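Local coordinates for protein P43 (Trichuris muris, PDB 6QIX) that is the major protein secreted by a parasitic whipworm, tethers to matrix and inhibits the function of interleukin-13, at residues 155-160 against 164-169; 245-250 against 271-276; 295-300 against 328-333; 37-42 against 60-65. All coordinates share one frame; numbering follows the deposited sequence.

How the contacts relate
The four contacts form two touching pairs in a disulfide-rich chain and follow one another in sequence in the order 4, 1, 2, 3. Contact 4 meets contact 1 where Tyr37 OH lies 2.9 Å from Lys155 NZ, a probable hydrogen bond, although their centres are 18 Å apart. Contact 2 packs on contact 3 through Phe246 CE2 and Pro329 CG, 3.6 Å apart. Contacts 1 and 2 lie on opposite sides of the chain's centre. A calcium ion sits about 4 Å from the side chain of Asp273 in contact 2. Contact 1 is a hairpin, whereas contact 3 sets a helix against the lead-in to a strand of another sheet with the same strand order.

Contact 1: 155-160 against 164-169; sequences KHCIEK and CKCCCG
Backbone hydrogen bonds between His156 and Cys167 and between Ile158 and Lys165 zip the two strands together. Each pair exchanges two bonds; the shortest are His156 N to Cys167 O at 2.8 Å and Lys165 N to Ile158 O, also 2.8 Å and nearly straight. Alpha-carbon hydrogens fill the intervals, Cys166 CA lying 3.2 Å from His156 O and Cys157 CA equally close to Lys165 O. One side-chain bond lengthens the ladder: His156 NE2 reaches Gly169 O at 3.0 Å, with the carbonyl near the ring plane at its edge, but the N-H points poorly at it and the bond is weak.

This is an antiparallel beta hairpin, with strand 164-168 in the middle of a three-stranded sheet, between 155-160 and 109-112.

Covalent linkage comes at the non-hydrogen-bonded pair Cys157-Cys166, a cross-strand disulfide of 2.1 Å between the SG atoms with a right-handed chi3 of 108°. Both SG atoms lie anti to their own carbonyl carbons (chi1 -56° and -57°), which turns them toward each other on one face. Cys164, Cys167 and Cys168 carry the hairpin's other disulfides, to Cys119, Cys180 and Cys77.

Apolar packing involves lysine stems. Lys155 bends at chi2 and lays CD 3.6 Å from Cys168 SG, while its NZ bonds Pro153 O. On the face of His156 and Ile158, Lys160 CG and Lys165 CG meet at 4.0 Å, the chains crossing at about a right angle, and Lys165 NZ goes on to Thr110 OG1.

Contact 2: 245-250 against 271-276; sequences SFRVKC and KDDCPT
Arg247 reaches Asp273 with a side chain extended from CG to NE, then turns its guanidinium across the chain at chi4 (-81°) to present an in-plane N-H. With CG anti to its carbonyl carbon, Asp273 brings OD1 to the edge of the guanidinium. The result is a salt bridge through one oxygen: Arg247 NH2 donates to Asp273 OD1 at 2.9 Å, with an N-H...O angle of 168°. The donor comes from the anti side of OD1, but tilted out of the carboxylate plane. One N-H meets one oxygen, with the two planes 67° apart, while OD2 is taken by Gly270 N.

Two waters widen the link. Water 1 accepts from Arg247 NE at 3.2 Å and donates weakly to Asp273 OD2; water 2 accepts from Arg247 NH2 at 2.8 Å and gives a weak bond to Asp273 O. Ser198 O takes Arg247 NH1, so both charged groups have further anchors.

This surface contact ties strand 246-252, which pairs antiparallel with 262-268 and has helix 205-216 packed against its Phe246 and Val248, to the loop leading from 262-268 toward strand 281-284.

Contact 3: 295-300 against 328-333; sequences VMKEKI and LPYSNC
Lys297, which touches Tyr330 across the contact, sits in a helix whose backbone bonds are sound, as with Ile300 N to Met296 O at 3.0 Å. No hydrogen bond joins 295-300 to 328-333; Lys297 NZ approaches Leu328 O only to 4.4 Å. What meets across the gap is mainly the aliphatic part of one lysine.

Lys297 starts with CG anti to its backbone N (chi1 -177°) and then bends at each of the next three torsions. This carries CE down to the aromatic residue, where it lies 3.5 Å from Tyr330 CD1 and 4.0 Å from Tyr330 CB. The methylene comes at the edge of the ring, near its plane, and the two side chains cross at about a right angle; a position over the ring face, as a cation-pi pair would need, is not taken. Pro329 O is a more distant neighbour, 4.4 Å from Lys297 CE.

Further along the helix, Ile300 CG2 and Leu328 CD1 make no more than a near approach at 4.8 Å. It is Lys297 on Tyr330 that sets helix 292-310 against the entry to strand 331-336, an edge strand of a three-stranded antiparallel sheet. Tyr330 and Asn332 bond through their backbones to His345 and Cys343, and a disulfide links Cys333 to Cys342, which holds the strand in its sheet, while Ser331 and Cys333 also touch Pro293 at the start of the helix.

With 179 Å² buried in total and no polar bond across it, the contact rests on van der Waals packing; the lysine touches mainly by its CE methylene, and any contribution of its charge is probably small and indirect.

Contact 4: 37-42 against 60-65; sequences YPPQHM and GVMDLP
Pro39 is the residue of 37-42 that touches the loop, meeting Met62 and Asp63, and the chain reaches it through a lead-in that contains a cis peptide. Tyr37 comes first, with the methyl CE of Met42 sitting 3.7 Å above the centre of one ring face. The cis peptide then joins Tyr37 to Pro38, turning the backbone sharply just ahead of the helix. Pro38 occupies the N-cap position, and its O accepts from Met42 N at 3.0 Å, the first helical bond.

Pro39 follows, with CG 3.6 Å from Met62 O and CD 3.6 Å from Asp63 OD1. The proline ring thus leans its CG-CD corner on a carbonyl and a carboxylate oxygen. The side chains of Pro39 and Met62 also approach each other, though Met62 has two conformers and that packing is less certain.

These residues open helix 39-49. The partner segment belongs to the long loop that follows, which folds back against Pro39 at the start of the helix. Pro39 has no N-H to give, and the next one, Gln40 N, reaches the loop through water: water 3 accepts from Gln40 N at 2.9 Å and donates to Asp63 OD1 at 2.8 Å. A carboxylate so close to a helix N-terminus would probably be favoured by the helix dipole. Gly60 N, which lies above the carboxylate plane by 56°, also bonds Asp63 OD2 at 2.8 Å and helps hold the group.

The Gln40 side chain grips the same loop slightly earlier, OE1 taking Leu58 N and NE2 giving to Arg56 O. His41 turns back instead, its ND1 making a weak bond with Trp36 O.

Contact 1: 155-160 against 164-169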
loop_
_atom_site.group_PDB
_atom_site.type_symbol
_atom_site.label_atom_id
_atom_site.label_comp_id
_atom_site.label_asym_id
_atom_site.label_seq_id
_atom_site.Cartn_x
_atom_site.Cartn_y
_atom_site.Cartn_z
ATOM N N LYS A 155 2.181 -11.840 3.095
ATOM C CA LYS A 155 2.658 -12.095 4.452
ATOM C C LYS A 155 1.500 -12.226 5.438
ATOM O O LYS A 155 0.454 -11.570 5.298
ATOM C CB LYS A 155 3.615 -10.984 4.918
ATOM C CG LYS A 155 5.039 -11.111 4.418
ATOM C CD LYS A 155 5.024 -10.810 2.938
ATOM C CE LYS A 155 6.372 -10.525 2.361
ATOM N NZ LYS A 155 6.404 -10.778 0.853
ATOM N N HIS A 156 1.684 -13.128 6.402
ATOM C CA HIS A 156 0.758 -13.418 7.500
ATOM C C HIS A 156 1.590 -13.420 8.779
ATOM O O HIS A 156 2.416 -14.315 8.981
ATOM C CB HIS A 156 0.058 -14.760 7.297
ATOM C CG HIS A 156 -0.600 -14.907 5.936
ATOM N ND1 HIS A 156 -1.636 -14.095 5.512
ATOM C CD2 HIS A 156 -0.357 -15.761 4.915
ATOM C CE1 HIS A 156 -2.014 -14.459 4.298
ATOM N NE2 HIS A 156 -1.254 -15.471 3.913
ATOM N N CYS A 157 1.378 -12.418 9.630
ATOM C CA CYS A 157 2.218 -12.198 10.803
ATOM C C CYS A 157 1.402 -12.197 12.075
ATOM O O CYS A 157 0.288 -11.670 12.102
ATOM C CB CYS A 157 2.969 -10.857 10.738
ATOM S SG CYS A 157 3.986 -10.620 9.291
ATOM N N ILE A 158 1.980 -12.762 13.143
ATOM C CA ILE A 158 1.454 -12.600 14.493
ATOM C C ILE A 158 2.573 -12.010 15.337
ATOM O O ILE A 158 3.753 -12.137 15.023
ATOM C CB ILE A 158 0.936 -13.917 15.115
ATOM C CG1 ILE A 158 2.097 -14.898 15.298
ATOM C CG2 ILE A 158 -0.116 -14.511 14.212
ATOM C CD1 ILE A 158 1.732 -16.176 16.051
ATOM N N GLU A 159 2.191 -11.365 16.419
ATOM C CA GLU A 159 3.153 -10.803 17.369
ATOM C C GLU A 159 3.402 -11.779 18.512
ATOM O O GLU A 159 2.457 -12.300 19.089
ATOM C CB GLU A 159 2.619 -9.481 17.905
ATOM C CG GLU A 159 3.628 -8.731 18.778
ATOM C CD GLU A 159 3.074 -7.438 19.340
ATOM O OE1 GLU A 159 2.213 -6.825 18.665
ATOM O OE2 GLU A 159 3.520 -7.046 20.454
ATOM N N LYS A 160 4.672 -12.034 18.822
ATOM C CA LYS A 160 5.049 -12.871 19.954
ATOM C C LYS A 160 6.234 -12.216 20.665
ATOM O O LYS A 160 7.283 -12.012 20.051
ATOM C CB LYS A 160 5.447 -14.266 19.505
ATOM C CG LYS A 160 4.295 -15.108 18.915
ATOM C CD LYS A 160 3.101 -15.251 19.865
ATOM C CE LYS A 160 2.643 -16.676 19.984
ATOM N NZ LYS A 160 1.631 -16.865 21.067
ATOM N N CYS A 164 7.736 -9.993 15.560
ATOM C CA CYS A 164 6.759 -10.488 14.600
ATOM C C CYS A 164 7.198 -11.837 14.061
ATOM O O CYS A 164 8.366 -12.016 13.697
ATOM C CB CYS A 164 6.570 -9.506 13.442
ATOM S SG CYS A 164 6.138 -7.835 14.021
ATOM N N LYS A 165 6.255 -12.782 14.005
ATOM C CA LYS A 165 6.478 -14.113 13.440
ATOM C C LYS A 165 5.621 -14.240 12.195
ATOM O O LYS A 165 4.397 -14.072 12.278
ATOM C CB LYS A 165 6.113 -15.227 14.435
ATOM C CG LYS A 165 6.866 -15.088 15.794
ATOM C CD LYS A 165 8.365 -15.309 15.583
ATOM C CE LYS A 165 9.066 -15.191 16.918
ATOM N NZ LYS A 165 10.444 -15.750 16.899
ATOM N N CYS A 166 6.258 -14.488 11.046
ATOM C CA CYS A 166 5.567 -14.353 9.754
ATOM C C CYS A 166 5.814 -15.539 8.839
ATOM O O CYS A 166 6.922 -16.077 8.800
ATOM C CB CYS A 166 6.002 -13.120 9.009
ATOM S SG CYS A 166 5.790 -11.535 9.906
ATOM N N CYS A 167 4.778 -15.910 8.074
ATOM C CA CYS A 167 4.808 -16.944 7.057
ATOM C C CYS A 167 4.051 -16.362 5.861
ATOM O O CYS A 167 3.244 -15.454 6.040
ATOM C CB CYS A 167 4.119 -18.247 7.533
ATOM S SG CYS A 167 4.682 -18.925 9.049
ATOM N N CYS A 168 4.248 -16.916 4.661
ATOM C CA CYS A 168 3.610 -16.362 3.468
ATOM C C CYS A 168 2.683 -17.335 2.746
ATOM O O CYS A 168 2.819 -18.561 2.845
ATOM C CB CYS A 168 4.661 -15.882 2.445
ATOM S SG CYS A 168 5.529 -14.386 2.911
ATOM N N GLY A 169 1.735 -16.739 2.014
ATOM C CA GLY A 169 0.910 -17.480 1.058
ATOM C C GLY A 169 -0.012 -18.482 1.733
ATOM O O GLY A 169 -0.811 -18.103 2.585
#

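Contact 2: 245-250 against 271-276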
loop_
_atom_site.group_PDB
_atom_site.type_symbol
_atom_site.label_atom_id
_atom_site.label_comp_id
_atom_site.label_asym_id
_atom_site.label_seq_id
_atom_site.Cartn_x
_atom_site.Cartn_y
_atom_site.Cartn_z
ATOM N N SER A 245 -7.126 14.832 -2.558
ATOM C CA SER A 245 -8.459 14.273 -2.845
ATOM C C SER A 245 -8.326 13.033 -3.720
ATOM O O SER A 245 -7.416 12.915 -4.527
ATOM C CB SER A 245 -9.332 15.337 -3.520
ATOM O OG SER A 245 -10.661 14.887 -3.645
ATOM N N PHE A 246 -9.239 12.075 -3.537
ATOM C CA PHE A 246 -9.092 10.773 -4.184
ATOM C C PHE A 246 -10.446 10.118 -4.335
ATOM O O PHE A 246 -11.380 10.394 -3.575
ATOM C CB PHE A 246 -8.163 9.817 -3.393
ATOM C CG PHE A 246 -8.675 9.481 -2.026
ATOM C CD1 PHE A 246 -9.265 8.271 -1.794
ATOM C CD2 PHE A 246 -8.583 10.379 -0.988
ATOM C CE1 PHE A 246 -9.747 7.941 -0.548
ATOM C CE2 PHE A 246 -9.074 10.046 0.255
ATOM C CZ PHE A 246 -9.690 8.810 0.457
ATOM N N ARG A 247 -10.509 9.242 -5.321
ATOM C CA ARG A 247 -11.646 8.362 -5.576
ATOM C C ARG A 247 -11.352 6.966 -5.061
ATOM O O ARG A 247 -10.200 6.535 -5.005
ATOM C CB ARG A 247 -11.951 8.293 -7.068
ATOM C CG ARG A 247 -12.054 9.657 -7.752
ATOM C CD ARG A 247 -12.119 9.458 -9.285
ATOM N NE ARG A 247 -12.190 10.716 -10.037
ATOM C CZ ARG A 247 -13.293 11.442 -10.253
ATOM N NH1 ARG A 247 -14.432 11.050 -9.783
ATOM N NH2 ARG A 247 -13.236 12.591 -10.946
ATOM N N VAL A 248 -12.421 6.245 -4.741
ATOM C CA VAL A 248 -12.316 4.850 -4.320
ATOM C C VAL A 248 -13.145 3.953 -5.236
ATOM O O VAL A 248 -14.187 4.337 -5.782
ATOM C CB VAL A 248 -12.734 4.640 -2.853
ATOM C CG1 VAL A 248 -11.843 5.460 -1.834
ATOM C CG2 VAL A 248 -14.170 5.029 -2.668
ATOM N N LYS A 249 -12.670 2.718 -5.334
ATOM C CA LYS A 249 -13.359 1.631 -6.044
ATOM C C LYS A 249 -13.367 0.406 -5.149
ATOM O O LYS A 249 -12.341 0.081 -4.556
ATOM C CB LYS A 249 -12.635 1.313 -7.345
ATOM C CG LYS A 249 -13.270 0.239 -8.176
ATOM C CD LYS A 249 -12.582 0.092 -9.524
ATOM C CE LYS A 249 -12.934 1.243 -10.453
ATOM N NZ LYS A 249 -12.807 0.893 -11.891
ATOM N N CYS A 250 -14.521 -0.236 -5.042
ATOM C CA CYS A 250 -14.778 -1.285 -4.050
ATOM C C CYS A 250 -14.942 -2.607 -4.765
ATOM O O CYS A 250 -15.603 -2.655 -5.802
ATOM C CB CYS A 250 -16.123 -1.087 -3.274
ATOM S SG CYS A 250 -16.629 0.540 -2.943
ATOM N N LYS A 271 -5.930 17.977 -11.766
ATOM C CA LYS A 271 -6.516 19.167 -12.361
ATOM C C LYS A 271 -7.637 18.852 -13.351
ATOM O O LYS A 271 -8.433 19.754 -13.656
ATOM C CB LYS A 271 -5.421 20.013 -13.026
ATOM C CG LYS A 271 -4.928 19.467 -14.350
ATOM C CD LYS A 271 -3.744 20.298 -14.876
ATOM C CE LYS A 271 -3.364 19.890 -16.249
ATOM N NZ LYS A 271 -2.297 20.794 -16.793
ATOM N N ASP A 272 -7.739 17.625 -13.855
ATOM C CA ASP A 272 -8.862 17.301 -14.735
ATOM C C ASP A 272 -10.049 16.756 -13.948
ATOM O O ASP A 272 -11.100 16.470 -14.539
ATOM C CB ASP A 272 -8.436 16.301 -15.825
ATOM C CG ASP A 272 -7.485 16.917 -16.858
ATOM O OD1 ASP A 272 -7.442 18.158 -17.026
ATOM O OD2 ASP A 272 -6.699 16.161 -17.468
ATOM N N ASP A 273 -9.897 16.583 -12.631
ATOM C CA ASP A 273 -10.968 16.088 -11.759
ATOM C C ASP A 273 -11.662 17.207 -11.001
ATOM O O ASP A 273 -12.894 17.217 -10.905
ATOM C CB ASP A 273 -10.398 15.057 -10.771
ATOM C CG ASP A 273 -9.837 13.869 -11.474
ATOM O OD1 ASP A 273 -10.650 13.142 -12.093
ATOM O OD2 ASP A 273 -8.610 13.625 -11.452
ATOM N N CYS A 274 -10.910 18.180 -10.480
ATOM C CA CYS A 274 -11.520 19.412 -9.976
ATOM C C CYS A 274 -10.522 20.542 -10.172
ATOM O O CYS A 274 -9.322 20.286 -10.283
ATOM C CB CYS A 274 -11.987 19.326 -8.511
ATOM S SG CYS A 274 -10.775 19.690 -7.205
ATOM N N PRO A 275 -10.977 21.778 -10.256
ATOM C CA PRO A 275 -10.061 22.828 -10.768
ATOM C C PRO A 275 -8.868 23.112 -9.853
ATOM O O PRO A 275 -7.808 23.522 -10.352
ATOM C CB PRO A 275 -10.969 24.053 -10.944
ATOM C CG PRO A 275 -12.314 23.666 -10.577
ATOM C CD PRO A 275 -12.401 22.178 -10.337
ATOM N N THR A 276 -9.009 22.920 -8.537
ATOM C CA THR A 276 -7.911 23.129 -7.583
ATOM C C THR A 276 -7.207 21.833 -7.165
ATOM O O THR A 276 -6.188 21.879 -6.460
ATOM C CB THR A 276 -8.407 23.845 -6.302
ATOM O OG1 THR A 276 -9.462 23.104 -5.666
ATOM C CG2 THR A 276 -8.930 25.198 -6.582
HETATM O O HOH W 1 -9.048 10.853 -10.719
HETATM O O HOH W 2 -15.086 14.700 -10.848
#

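Contact 3: 295-300 against 328-333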
loop_
_atom_site.group_PDB
_atom_site.type_symbol
_atom_site.label_atom_id
_atom_site.label_comp_id
_atom_site.label_asym_id
_atom_site.label_seq_id
_atom_site.Cartn_x
_atom_site.Cartn_y
_atom_site.Cartn_z
ATOM N N VAL A 295 2.380 13.886 12.324
ATOM C CA VAL A 295 1.992 13.573 13.694
ATOM C C VAL A 295 0.602 12.966 13.722
ATOM O O VAL A 295 0.350 11.971 14.435
ATOM C CB VAL A 295 2.061 14.824 14.582
ATOM C CG1 VAL A 295 1.528 14.499 15.948
ATOM C CG2 VAL A 295 3.499 15.349 14.627
ATOM N N MET A 296 -0.326 13.548 12.951
ATOM C CA MET A 296 -1.690 13.027 12.939
ATOM C C MET A 296 -1.740 11.623 12.351
ATOM O O MET A 296 -2.493 10.764 12.824
ATOM C CB MET A 296 -2.608 13.952 12.136
ATOM C CG MET A 296 -2.751 15.341 12.697
ATOM S SD MET A 296 -3.050 16.462 11.315
ATOM C CE MET A 296 -4.784 16.485 11.193
ATOM N N LYS A 297 -0.978 11.390 11.284
ATOM C CA LYS A 297 -0.887 10.053 10.704
ATOM C C LYS A 297 -0.365 9.044 11.711
ATOM O O LYS A 297 -0.865 7.913 11.780
ATOM C CB LYS A 297 0.035 10.076 9.503
ATOM C CG LYS A 297 0.124 8.769 8.805
ATOM C CD LYS A 297 -1.203 8.548 8.066
ATOM C CE LYS A 297 -0.966 8.084 6.642
ATOM N NZ LYS A 297 -1.682 6.778 6.399
ATOM N N GLU A 298 0.688 9.415 12.455
ATOM C CA GLU A 298 1.241 8.511 13.446
ATOM C C GLU A 298 0.199 8.183 14.503
ATOM O O GLU A 298 0.088 7.033 14.945
ATOM C CB GLU A 298 2.498 9.131 14.071
ATOM C CG GLU A 298 3.674 9.070 13.128
ATOM C CD GLU A 298 4.813 9.938 13.569
ATOM O OE1 GLU A 298 4.655 10.627 14.594
ATOM O OE2 GLU A 298 5.863 9.935 12.893
ATOM N N LYS A 299 -0.595 9.181 14.890
ATOM C CA LYS A 299 -1.615 8.964 15.902
ATOM C C LYS A 299 -2.675 7.994 15.389
ATOM O O LYS A 299 -3.059 7.051 16.091
ATOM C CB LYS A 299 -2.225 10.304 16.316
ATOM C CG LYS A 299 -3.436 10.175 17.235
ATOM C CD LYS A 299 -3.046 9.643 18.581
ATOM C CE LYS A 299 -3.971 10.152 19.690
ATOM N NZ LYS A 299 -3.386 9.800 21.016
ATOM N N ILE A 300 -3.147 8.195 14.155
ATOM C CA ILE A 300 -4.173 7.297 13.621
ATOM C C ILE A 300 -3.680 5.848 13.593
ATOM O O ILE A 300 -4.418 4.921 13.958
ATOM C CB ILE A 300 -4.629 7.757 12.227
ATOM C CG1 ILE A 300 -5.409 9.068 12.310
ATOM C CG2 ILE A 300 -5.519 6.672 11.595
ATOM C CD1 ILE A 300 -5.410 9.865 11.007
ATOM N N LEU A 328 -5.658 6.330 3.056
ATOM C CA LEU A 328 -5.868 7.717 3.459
ATOM C C LEU A 328 -4.779 8.614 2.863
ATOM O O LEU A 328 -3.638 8.186 2.675
ATOM C CB LEU A 328 -5.868 7.852 4.970
ATOM C CG LEU A 328 -7.174 7.337 5.592
ATOM C CD1 LEU A 328 -7.022 7.343 7.110
ATOM C CD2 LEU A 328 -8.401 8.190 5.198
ATOM N N PRO A 329 -5.088 9.872 2.620
ATOM C CA PRO A 329 -4.065 10.800 2.125
ATOM C C PRO A 329 -2.911 10.949 3.103
ATOM O O PRO A 329 -3.119 11.120 4.294
ATOM C CB PRO A 329 -4.838 12.121 1.973
ATOM C CG PRO A 329 -6.314 11.721 1.899
ATOM C CD PRO A 329 -6.417 10.498 2.767
ATOM N N TYR A 330 -1.687 10.906 2.577
ATOM C CA TYR A 330 -0.456 11.029 3.343
ATOM C C TYR A 330 0.324 12.221 2.796
ATOM O O TYR A 330 0.791 12.196 1.655
ATOM C CB TYR A 330 0.356 9.738 3.225
ATOM C CG TYR A 330 1.727 9.739 3.900
ATOM C CD1 TYR A 330 1.964 8.932 4.998
ATOM C CD2 TYR A 330 2.795 10.494 3.408
ATOM C CE1 TYR A 330 3.201 8.907 5.602
ATOM C CE2 TYR A 330 4.039 10.468 4.013
ATOM C CZ TYR A 330 4.235 9.669 5.103
ATOM O OH TYR A 330 5.459 9.590 5.754
ATOM N N SER A 331 0.509 13.239 3.619
ATOM C CA SER A 331 1.059 14.497 3.143
ATOM C C SER A 331 2.563 14.608 3.418
ATOM O O SER A 331 3.105 14.070 4.401
ATOM C CB SER A 331 0.342 15.669 3.815
ATOM O OG SER A 331 0.478 15.534 5.203
ATOM N N ASN A 332 3.223 15.364 2.557
ATOM C CA ASN A 332 4.541 15.918 2.817
ATOM C C ASN A 332 4.417 17.417 2.601
ATOM O O ASN A 332 3.799 17.852 1.612
ATOM C CB ASN A 332 5.586 15.352 1.870
ATOM C CG ASN A 332 5.373 13.875 1.586
ATOM O OD1 ASN A 332 5.926 13.021 2.281
ATOM N ND2 ASN A 332 4.540 13.570 0.552
ATOM N N CYS A 333 4.996 18.205 3.508
ATOM C CA CYS A 333 4.902 19.653 3.417
ATOM C C CYS A 333 6.282 20.302 3.470
ATOM O O CYS A 333 7.213 19.784 4.092
ATOM C CB CYS A 333 4.068 20.249 4.570
ATOM S SG CYS A 333 2.431 19.567 4.823
#

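Contact 4: 37-42 against 60-65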
loop_
_atom_site.group_PDB
_atom_site.type_symbol
_atom_site.label_atom_id
_atom_site.label_comp_id
_atom_site.label_asym_id
_atom_site.label_seq_id
_atom_site.Cartn_x
_atom_site.Cartn_y
_atom_site.Cartn_z
ATOM N N TYR A 37 15.241 -10.338 0.200
ATOM C CA TYR A 37 15.346 -8.928 0.541
ATOM C C TYR A 37 16.793 -8.565 0.791
ATOM O O TYR A 37 17.649 -9.437 0.891
ATOM C CB TYR A 37 14.473 -8.662 1.764
ATOM C CG TYR A 37 13.010 -8.930 1.454
ATOM C CD1 TYR A 37 12.210 -7.945 0.866
ATOM C CD2 TYR A 37 12.437 -10.182 1.706
ATOM C CE1 TYR A 37 10.916 -8.181 0.561
ATOM C CE2 TYR A 37 11.122 -10.428 1.409
ATOM C CZ TYR A 37 10.361 -9.419 0.823
ATOM O OH TYR A 37 9.038 -9.642 0.504
ATOM N N PRO A 38 17.110 -7.274 0.933
ATOM C CA PRO A 38 16.222 -6.109 1.002
ATOM C C PRO A 38 15.457 -5.737 -0.285
ATOM O O PRO A 38 15.782 -6.246 -1.367
ATOM C CB PRO A 38 17.169 -4.960 1.384
ATOM C CG PRO A 38 18.569 -5.467 1.095
ATOM C CD PRO A 38 18.529 -6.940 1.146
ATOM N N PRO A 39 14.447 -4.863 -0.137
ATOM C CA PRO A 39 13.582 -4.523 -1.291
ATOM C C PRO A 39 14.358 -4.080 -2.520
ATOM O O PRO A 39 14.076 -4.522 -3.645
ATOM C CB PRO A 39 12.702 -3.382 -0.742
ATOM C CG PRO A 39 12.646 -3.694 0.756
ATOM C CD PRO A 39 14.006 -4.210 1.110
ATOM N N GLN A 40 15.344 -3.207 -2.335
ATOM C CA GLN A 40 16.130 -2.754 -3.485
ATOM C C GLN A 40 16.767 -3.934 -4.215
ATOM O O GLN A 40 16.766 -3.992 -5.450
ATOM C CB GLN A 40 17.202 -1.753 -3.044
ATOM C CG GLN A 40 18.034 -1.213 -4.218
ATOM C CD GLN A 40 17.202 -0.385 -5.193
ATOM O OE1 GLN A 40 16.208 0.226 -4.806
ATOM N NE2 GLN A 40 17.615 -0.354 -6.455
ATOM N N HIS A 41 17.317 -4.887 -3.468
ATOM C CA HIS A 41 17.943 -6.046 -4.099
ATOM C C HIS A 41 16.922 -6.908 -4.829
ATOM O O HIS A 41 17.171 -7.356 -5.954
ATOM C CB HIS A 41 18.653 -6.883 -3.055
ATOM C CG HIS A 41 19.293 -8.109 -3.608
ATOM N ND1 HIS A 41 18.860 -9.380 -3.297
ATOM C CD2 HIS A 41 20.334 -8.259 -4.458
ATOM C CE1 HIS A 41 19.633 -10.263 -3.909
ATOM N NE2 HIS A 41 20.523 -9.607 -4.632
ATOM N N MET A 42 15.773 -7.161 -4.202
ATOM C CA MET A 42 14.747 -7.963 -4.863
ATOM C C MET A 42 14.215 -7.246 -6.102
ATOM O O MET A 42 14.025 -7.867 -7.153
ATOM C CB MET A 42 13.613 -8.293 -3.879
ATOM C CG MET A 42 12.454 -9.065 -4.496
ATOM S SD MET A 42 11.127 -9.401 -3.308
ATOM C CE MET A 42 11.982 -10.631 -2.308
ATOM N N GLY A 60 15.302 2.964 1.631
ATOM C CA GLY A 60 14.687 3.895 2.554
ATOM C C GLY A 60 13.182 3.984 2.458
ATOM O O GLY A 60 12.550 4.583 3.342
ATOM N N VAL A 61 12.585 3.389 1.428
ATOM C CA VAL A 61 11.145 3.477 1.256
ATOM C C VAL A 61 10.424 2.465 2.132
ATOM O O VAL A 61 9.386 2.776 2.717
ATOM C CB VAL A 61 10.788 3.288 -0.229
ATOM C CG1 VAL A 61 9.282 3.318 -0.421
ATOM C CG2 VAL A 61 11.474 4.334 -1.078
ATOM N N MET A 62 10.921 1.238 2.219
ATOM C CA MET A 62 10.260 0.234 3.043
ATOM C C MET A 62 11.309 -0.716 3.610
ATOM O O MET A 62 11.194 -1.939 3.518
ATOM C CB MET A 62 9.183 -0.511 2.250
ATOM C CG MET A 62 9.540 -0.836 0.818
ATOM S SD MET A 62 8.617 -2.262 0.190
ATOM C CE MET A 62 7.055 -2.066 1.046
ATOM N N ASP A 63 12.350 -0.153 4.209
ATOM C CA ASP A 63 13.374 -0.953 4.859
ATOM C C ASP A 63 12.961 -1.262 6.295
ATOM O O ASP A 63 12.011 -0.689 6.838
ATOM C CB ASP A 63 14.719 -0.230 4.804
ATOM C CG ASP A 63 15.277 -0.152 3.387
ATOM O OD1 ASP A 63 14.901 -1.014 2.556
ATOM O OD2 ASP A 63 16.085 0.757 3.107
ATOM N N LEU A 64 13.685 -2.215 6.909
ATOM C CA LEU A 64 13.470 -2.510 8.306
ATOM C C LEU A 64 13.950 -1.337 9.164
ATOM O O LEU A 64 14.834 -0.563 8.751
ATOM C CB LEU A 64 14.201 -3.784 8.698
ATOM C CG LEU A 64 13.842 -5.070 7.976
ATOM C CD1 LEU A 64 14.694 -6.233 8.575
ATOM C CD2 LEU A 64 12.343 -5.359 8.110
ATOM N N PRO A 65 13.387 -1.175 10.362
ATOM C CA PRO A 65 13.770 -0.028 11.186
ATOM C C PRO A 65 15.261 -0.030 11.483
ATOM O O PRO A 65 15.900 -1.077 11.580
ATOM C CB PRO A 65 12.936 -0.192 12.462
ATOM C CG PRO A 65 12.260 -1.538 12.368
ATOM C CD PRO A 65 12.250 -1.926 10.934
HETATM O O HOH W 3 16.019 -1.650 0.074
#